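Local coordinates for glucosamine--fructose-6-phosphate aminotransferase [isomerizing] (Francisella tularensis subsp. tularensis, PDB 3TBF), which is the C-terminal, two-SIS-domain part of an enzyme that makes glucosamine-6-phosphate from fructose-6-phosphate and glutamine, and probably carries the sugar-phosphate isomerase half, at residues Ser221-Asp226 with Asn276-Ala281; Glu228-Leu233 with Ser253-Glu258. All coordinates share one frame; numbering follows the deposited sequence.

Contact 1. Residues Ser221-Asp226 with Asn276-Ala281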
loop_
_atom_site.group_PDB
_atom_site.type_symbol
_atom_site.label_atom_id
_atom_site.label_comp_id
_atom_site.label_asym_id
_atom_site.label_seq_id
_atom_site.Cartn_x
_atom_site.Cartn_y
_atom_site.Cartn_z
ATOM N N SER A 221 -6.718 -3.067 -27.276
ATOM C CA SER A 221 -7.064 -1.817 -26.658
ATOM C C SER A 221 -8.438 -1.237 -27.078
ATOM O O SER A 221 -8.987 -0.396 -26.340
ATOM C CB SER A 221 -5.956 -0.803 -26.927
ATOM O OG SER A 221 -6.039 -0.302 -28.236
ATOM N N GLU A 222 -8.982 -1.651 -28.228
ATOM C CA GLU A 222 -10.325 -1.189 -28.646
ATOM C C GLU A 222 -11.383 -1.568 -27.594
ATOM O O GLU A 222 -12.316 -0.811 -27.349
ATOM C CB GLU A 222 -10.730 -1.782 -30.000
ATOM C CG GLU A 222 -9.957 -1.184 -31.206
ATOM C CD GLU A 222 -9.699 -2.185 -32.399
ATOM O OE1 GLU A 222 -10.104 -3.377 -32.341
ATOM O OE2 GLU A 222 -9.070 -1.766 -33.415
ATOM N N TYR A 223 -11.199 -2.733 -26.968
ATOM C CA TYR A 223 -12.035 -3.174 -25.863
ATOM C C TYR A 223 -12.210 -2.094 -24.759
ATOM O O TYR A 223 -13.221 -2.097 -24.075
ATOM C CB TYR A 223 -11.500 -4.495 -25.272
ATOM C CG TYR A 223 -12.337 -5.031 -24.146
ATOM C CD1 TYR A 223 -13.546 -5.680 -24.392
ATOM C CD2 TYR A 223 -11.937 -4.869 -22.818
ATOM C CE1 TYR A 223 -14.330 -6.159 -23.339
ATOM C CE2 TYR A 223 -12.726 -5.347 -21.760
ATOM C CZ TYR A 223 -13.915 -5.973 -22.037
ATOM O OH TYR A 223 -14.688 -6.416 -20.986
ATOM N N PHE A 224 -11.276 -1.152 -24.620
ATOM C CA PHE A 224 -11.299 -0.237 -23.488
ATOM C C PHE A 224 -11.997 1.080 -23.818
ATOM O O PHE A 224 -12.129 1.953 -22.937
ATOM C CB PHE A 224 -9.894 0.049 -22.938
ATOM C CG PHE A 224 -9.260 -1.111 -22.191
ATOM C CD1 PHE A 224 -8.769 -2.203 -22.873
ATOM C CD2 PHE A 224 -9.111 -1.076 -20.806
ATOM C CE1 PHE A 224 -8.159 -3.248 -22.227
ATOM C CE2 PHE A 224 -8.507 -2.124 -20.122
ATOM C CZ PHE A 224 -8.031 -3.225 -20.836
ATOM N N SER A 225 -12.476 1.238 -25.048
ATOM C CA SER A 225 -12.974 2.567 -25.471
ATOM C C SER A 225 -14.166 3.074 -24.665
ATOM O O SER A 225 -14.276 4.268 -24.441
ATOM C CB SER A 225 -13.336 2.579 -26.960
ATOM O OG SER A 225 -14.259 1.552 -27.242
ATOM N N ASP A 226 -15.043 2.165 -24.248
ATOM C CA ASP A 226 -16.207 2.530 -23.448
ATOM C C ASP A 226 -16.086 2.197 -21.950
ATOM O O ASP A 226 -17.087 2.279 -21.225
ATOM C CB ASP A 226 -17.479 1.892 -24.014
ATOM C CG ASP A 226 -17.483 0.374 -23.896
ATOM O OD1 ASP A 226 -16.448 -0.230 -23.537
ATOM O OD2 ASP A 226 -18.549 -0.224 -24.178
ATOM N N ASN A 276 -18.895 -6.214 -17.344
ATOM C CA ASN A 276 -18.306 -5.026 -18.009
ATOM C C ASN A 276 -16.889 -4.612 -17.532
ATOM O O ASN A 276 -16.358 -3.616 -18.001
ATOM C CB ASN A 276 -19.271 -3.820 -17.989
ATOM C CG ASN A 276 -20.472 -3.997 -18.965
ATOM O OD1 ASN A 276 -20.591 -5.028 -19.658
ATOM N ND2 ASN A 276 -21.371 -2.997 -18.999
HETATM N N MSE A 277 -16.271 -5.414 -16.667
HETATM C CA MSE A 277 -15.012 -5.060 -16.028
HETATM C C MSE A 277 -13.808 -5.791 -16.621
HETATM O O MSE A 277 -13.743 -7.013 -16.583
HETATM C CB MSE A 277 -15.113 -5.394 -14.547
HETATM C CG MSE A 277 -13.824 -5.318 -13.782
HETATM SE SE MSE A 277 -13.360 -3.459 -13.544
HETATM C CE MSE A 277 -14.992 -2.853 -12.580
ATOM N N PRO A 278 -12.839 -5.034 -17.166
ATOM C CA PRO A 278 -11.559 -5.568 -17.604
ATOM C C PRO A 278 -10.643 -5.898 -16.451
ATOM O O PRO A 278 -10.507 -5.095 -15.535
ATOM C CB PRO A 278 -10.952 -4.435 -18.405
ATOM C CG PRO A 278 -12.005 -3.503 -18.658
ATOM C CD PRO A 278 -12.989 -3.627 -17.545
ATOM N N ILE A 279 -10.064 -7.089 -16.483
ATOM C CA ILE A 279 -9.105 -7.537 -15.503
ATOM C C ILE A 279 -7.773 -7.793 -16.225
ATOM O O ILE A 279 -7.665 -8.654 -17.077
ATOM C CB ILE A 279 -9.585 -8.808 -14.773
ATOM C CG1 ILE A 279 -10.686 -8.479 -13.773
ATOM C CG2 ILE A 279 -8.480 -9.417 -13.930
ATOM C CD1 ILE A 279 -11.962 -8.022 -14.387
ATOM N N VAL A 280 -6.760 -7.001 -15.915
ATOM C CA VAL A 280 -5.459 -7.179 -16.551
ATOM C C VAL A 280 -4.519 -7.834 -15.542
ATOM O O VAL A 280 -4.368 -7.362 -14.404
ATOM C CB VAL A 280 -4.874 -5.871 -17.008
ATOM C CG1 VAL A 280 -3.566 -6.144 -17.641
ATOM C CG2 VAL A 280 -5.804 -5.153 -17.996
ATOM N N ALA A 281 -3.938 -8.952 -15.908
ATOM C CA ALA A 281 -3.098 -9.647 -14.967
ATOM C C ALA A 281 -1.825 -10.129 -15.629
ATOM O O ALA A 281 -1.769 -10.404 -16.827
ATOM C CB ALA A 281 -3.870 -10.836 -14.306
#

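Contact 2. Residues Glu228-Leu233 with Ser253-Glu258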
loop_
_atom_site.group_PDB
_atom_site.type_symbol
_atom_site.label_atom_id
_atom_site.label_comp_id
_atom_site.label_asym_id
_atom_site.label_seq_id
_atom_site.Cartn_x
_atom_site.Cartn_y
_atom_site.Cartn_z
ATOM N N GLU A 228 -14.710 2.512 -18.004
ATOM C CA GLU A 228 -14.285 3.518 -17.015
ATOM C C GLU A 228 -13.584 2.906 -15.793
ATOM O O GLU A 228 -13.117 3.626 -14.920
ATOM C CB GLU A 228 -15.458 4.403 -16.593
ATOM C CG GLU A 228 -16.203 5.088 -17.755
ATOM C CD GLU A 228 -15.453 6.277 -18.385
ATOM O OE1 GLU A 228 -14.546 6.874 -17.731
ATOM O OE2 GLU A 228 -15.785 6.609 -19.552
ATOM N N HIS A 229 -13.469 1.585 -15.754
ATOM C CA HIS A 229 -12.743 0.919 -14.702
ATOM C C HIS A 229 -11.876 -0.133 -15.327
ATOM O O HIS A 229 -12.159 -0.627 -16.423
ATOM C CB HIS A 229 -13.686 0.190 -13.699
ATOM C CG HIS A 229 -14.878 0.998 -13.237
ATOM N ND1 HIS A 229 -14.893 1.704 -12.052
ATOM C CD2 HIS A 229 -16.111 1.152 -13.779
ATOM C CE1 HIS A 229 -16.068 2.295 -11.905
ATOM N NE2 HIS A 229 -16.834 1.954 -12.929
ATOM N N THR A 230 -10.823 -0.467 -14.610
ATOM C CA THR A 230 -10.057 -1.643 -14.844
ATOM C C THR A 230 -9.394 -2.087 -13.543
ATOM O O THR A 230 -8.922 -1.278 -12.732
ATOM C CB THR A 230 -8.919 -1.387 -15.860
ATOM O OG1 THR A 230 -9.469 -0.983 -17.136
ATOM C CG2 THR A 230 -8.052 -2.649 -16.006
ATOM N N ILE A 231 -9.298 -3.396 -13.399
ATOM C CA ILE A 231 -8.546 -3.985 -12.344
ATOM C C ILE A 231 -7.274 -4.682 -12.814
ATOM O O ILE A 231 -7.290 -5.456 -13.775
ATOM C CB ILE A 231 -9.400 -4.994 -11.664
ATOM C CG1 ILE A 231 -10.653 -4.274 -11.144
ATOM C CG2 ILE A 231 -8.591 -5.726 -10.578
ATOM C CD1 ILE A 231 -11.166 -4.827 -9.890
ATOM N N PHE A 232 -6.173 -4.392 -12.119
ATOM C CA PHE A 232 -4.884 -4.998 -12.382
ATOM C C PHE A 232 -4.583 -5.959 -11.229
ATOM O O PHE A 232 -4.885 -5.657 -10.067
ATOM C CB PHE A 232 -3.786 -3.962 -12.482
ATOM C CG PHE A 232 -3.747 -3.242 -13.785
ATOM C CD1 PHE A 232 -4.727 -2.338 -14.130
ATOM C CD2 PHE A 232 -2.700 -3.420 -14.656
ATOM C CE1 PHE A 232 -4.684 -1.638 -15.338
ATOM C CE2 PHE A 232 -2.670 -2.744 -15.893
ATOM C CZ PHE A 232 -3.668 -1.874 -16.240
ATOM N N LEU A 233 -3.988 -7.100 -11.565
ATOM C CA LEU A 233 -3.692 -8.147 -10.609
ATOM C C LEU A 233 -2.266 -8.677 -10.719
ATOM O O LEU A 233 -1.759 -8.889 -11.813
ATOM C CB LEU A 233 -4.640 -9.349 -10.820
ATOM C CG LEU A 233 -6.123 -9.142 -10.542
ATOM C CD1 LEU A 233 -6.844 -10.477 -10.745
ATOM C CD2 LEU A 233 -6.401 -8.565 -9.155
ATOM N N SER A 253 -4.957 7.521 -19.689
ATOM C CA SER A 253 -6.300 7.279 -20.255
ATOM C C SER A 253 -7.425 7.790 -19.381
ATOM O O SER A 253 -8.561 7.869 -19.812
ATOM C CB SER A 253 -6.532 5.797 -20.526
ATOM O OG SER A 253 -6.930 5.076 -19.394
ATOM N N TYR A 254 -7.099 8.118 -18.145
ATOM C CA TYR A 254 -8.074 8.533 -17.160
ATOM C C TYR A 254 -9.114 7.497 -16.803
ATOM O O TYR A 254 -10.005 7.819 -16.113
ATOM C CB TYR A 254 -8.793 9.825 -17.565
ATOM C CG TYR A 254 -7.868 10.926 -18.001
ATOM C CD1 TYR A 254 -6.621 11.088 -17.402
ATOM C CD2 TYR A 254 -8.240 11.810 -19.014
ATOM C CE1 TYR A 254 -5.764 12.083 -17.811
ATOM C CE2 TYR A 254 -7.392 12.827 -19.418
ATOM C CZ TYR A 254 -6.144 12.950 -18.816
ATOM O OH TYR A 254 -5.274 13.959 -19.187
ATOM N N ILE A 255 -8.959 6.257 -17.230
ATOM C CA ILE A 255 -9.708 5.150 -16.677
ATOM C C ILE A 255 -9.383 4.957 -15.194
ATOM O O ILE A 255 -8.231 5.060 -14.783
ATOM C CB ILE A 255 -9.403 3.857 -17.393
ATOM C CG1 ILE A 255 -9.908 3.919 -18.829
ATOM C CG2 ILE A 255 -10.086 2.725 -16.731
ATOM C CD1 ILE A 255 -9.523 2.675 -19.680
ATOM N N HIS A 256 -10.400 4.619 -14.402
ATOM C CA HIS A 256 -10.186 4.326 -12.997
ATOM C C HIS A 256 -9.570 2.942 -12.851
ATOM O O HIS A 256 -10.266 1.956 -12.594
ATOM C CB HIS A 256 -11.483 4.438 -12.178
ATOM C CG HIS A 256 -11.264 4.457 -10.691
ATOM N ND1 HIS A 256 -12.297 4.544 -9.789
ATOM C CD2 HIS A 256 -10.128 4.403 -9.954
ATOM C CE1 HIS A 256 -11.803 4.550 -8.564
ATOM N NE2 HIS A 256 -10.495 4.437 -8.634
ATOM N N ALA A 257 -8.253 2.881 -12.954
ATOM C CA ALA A 257 -7.552 1.630 -12.922
ATOM C C ALA A 257 -7.060 1.483 -11.531
ATOM O O ALA A 257 -6.558 2.432 -10.986
ATOM C CB ALA A 257 -6.377 1.671 -13.875
ATOM N N GLU A 258 -7.201 0.290 -10.961
ATOM C CA GLU A 258 -6.684 -0.011 -9.662
ATOM C C GLU A 258 -6.090 -1.412 -9.588
ATOM O O GLU A 258 -6.652 -2.395 -10.156
ATOM C CB GLU A 258 -7.827 0.081 -8.652
ATOM C CG GLU A 258 -7.298 0.079 -7.220
ATOM C CD GLU A 258 -8.397 0.134 -6.184
ATOM O OE1 GLU A 258 -9.570 0.030 -6.624
ATOM O OE2 GLU A 258 -8.084 0.239 -4.962
#

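Contact 1. Residues Ser221-Asp226 with Asn276-Ala281
Tyr223 and Phe224 reach Pro278 by different first torsions: Tyr223 has CG anti to the backbone N (chi1 -178°), whereas Phe224 has CG anti to its own carbonyl carbon, beside the backbone N (chi1 -72°). Consecutive residues, the two bring their CE2 atoms to the same proline. Here a 3-10 turn packs against the sheet of the second SIS domain, an alpha/beta fold with a parallel five-stranded sheet: the turn that follows helix 214-221 lies against the start of strand 278-283.

The contact is apolar, and no hydrogen bond crosses it. Pro278 directs its side chain at the turn. Its CG lies 3.7 Å from CE2 of Tyr223, and its CB also sits at the edge of that ring, in the ring plane, so the tyrosine meets the proline with its rim. Phe224 and Pro278 run past one another in opposite senses, CE2 of the phenylalanine coming 3.8 Å from CB of the proline. Phe224 is buried and also touches Thr230 and Ile307, neighbours on the strands flanking 278-283. Tyr223 is more open, and Lys227 and Lys305 make cation-pi contacts with its ring.

Behind the two rings the turn is held by its own backbone. Phe224 N donates to Ser221 O at 3.0 Å, and Glu222 O takes two bonds one residue further on, from the N and the OG of Ser225. Val280, two residues along the strand, brings CG2 to the edge of the Phe224 ring, 4.1 Å from CZ.

Contact 2. Residues Glu228-Leu233 with Ser253-Glu258
His229 and Thr230 pair with His256 and Ala257 as parallel neighbours in the sheet, the two strands being joined through helix 238-253 as a beta-alpha-beta unit of the second SIS domain. The strand axes come within 4.6 Å at 13°.

Four backbone hydrogen bonds join them. His256 N donates to Glu228 O and Thr230 N to His256 O, each donor standing well above the carbonyl plane. Glu258 N then approaches Thr230 O almost in line with its C=O, and Phe232 N closes the series on Glu258 O at 2.8 Å. CA-H...O contacts fill in between, such as Ala257 CA to Thr230 O at 3.2 Å.

Apolar packing lies on the face of Thr230 and Ala257. Ile255 holds CG2 anti to its backbone N, and this methyl sits 3.6 Å from Glu228 C and 3.8 Å from Thr230 OG1. Phe232, packed against helix 238-253, brings CE1 to Ala257 CB.

The opposite face, which also carries Ile231, bears His229, His256 and Glu258, and these three meet the second subunit. His229 ND1 hydrogen-bonds His256 ND1 of that subunit, and His256 NE2 bonds Glu258 OE1 there; the two His256 rings stack across the interface.

Before the strand, Ser253 makes an ST turn as the helix ends: its OG accepts from Ile255 N at 3.2 Å.

Both contacts belong to the same parallel sheet, and strand 229-234 stands between the two strands they use, 278-283 and 256-261. Contact 1 packs a turn against the sheet chiefly through apolar side chains; contact 2 is strand pairing through the backbone. Their centres are 8 Å apart and they join directly, Val280 N lying 2.7 Å from Ile231 O in a probable hydrogen bond. Each is mostly buried, but their margins differ: no other chain touches contact 1, whereas contact 2 includes strand 256-261, outermost within this chain, whose His256 and Glu258, with His229 of the neighbouring strand, bond to the second subunit. In sequence, contact 2 falls between the two segments of contact 1.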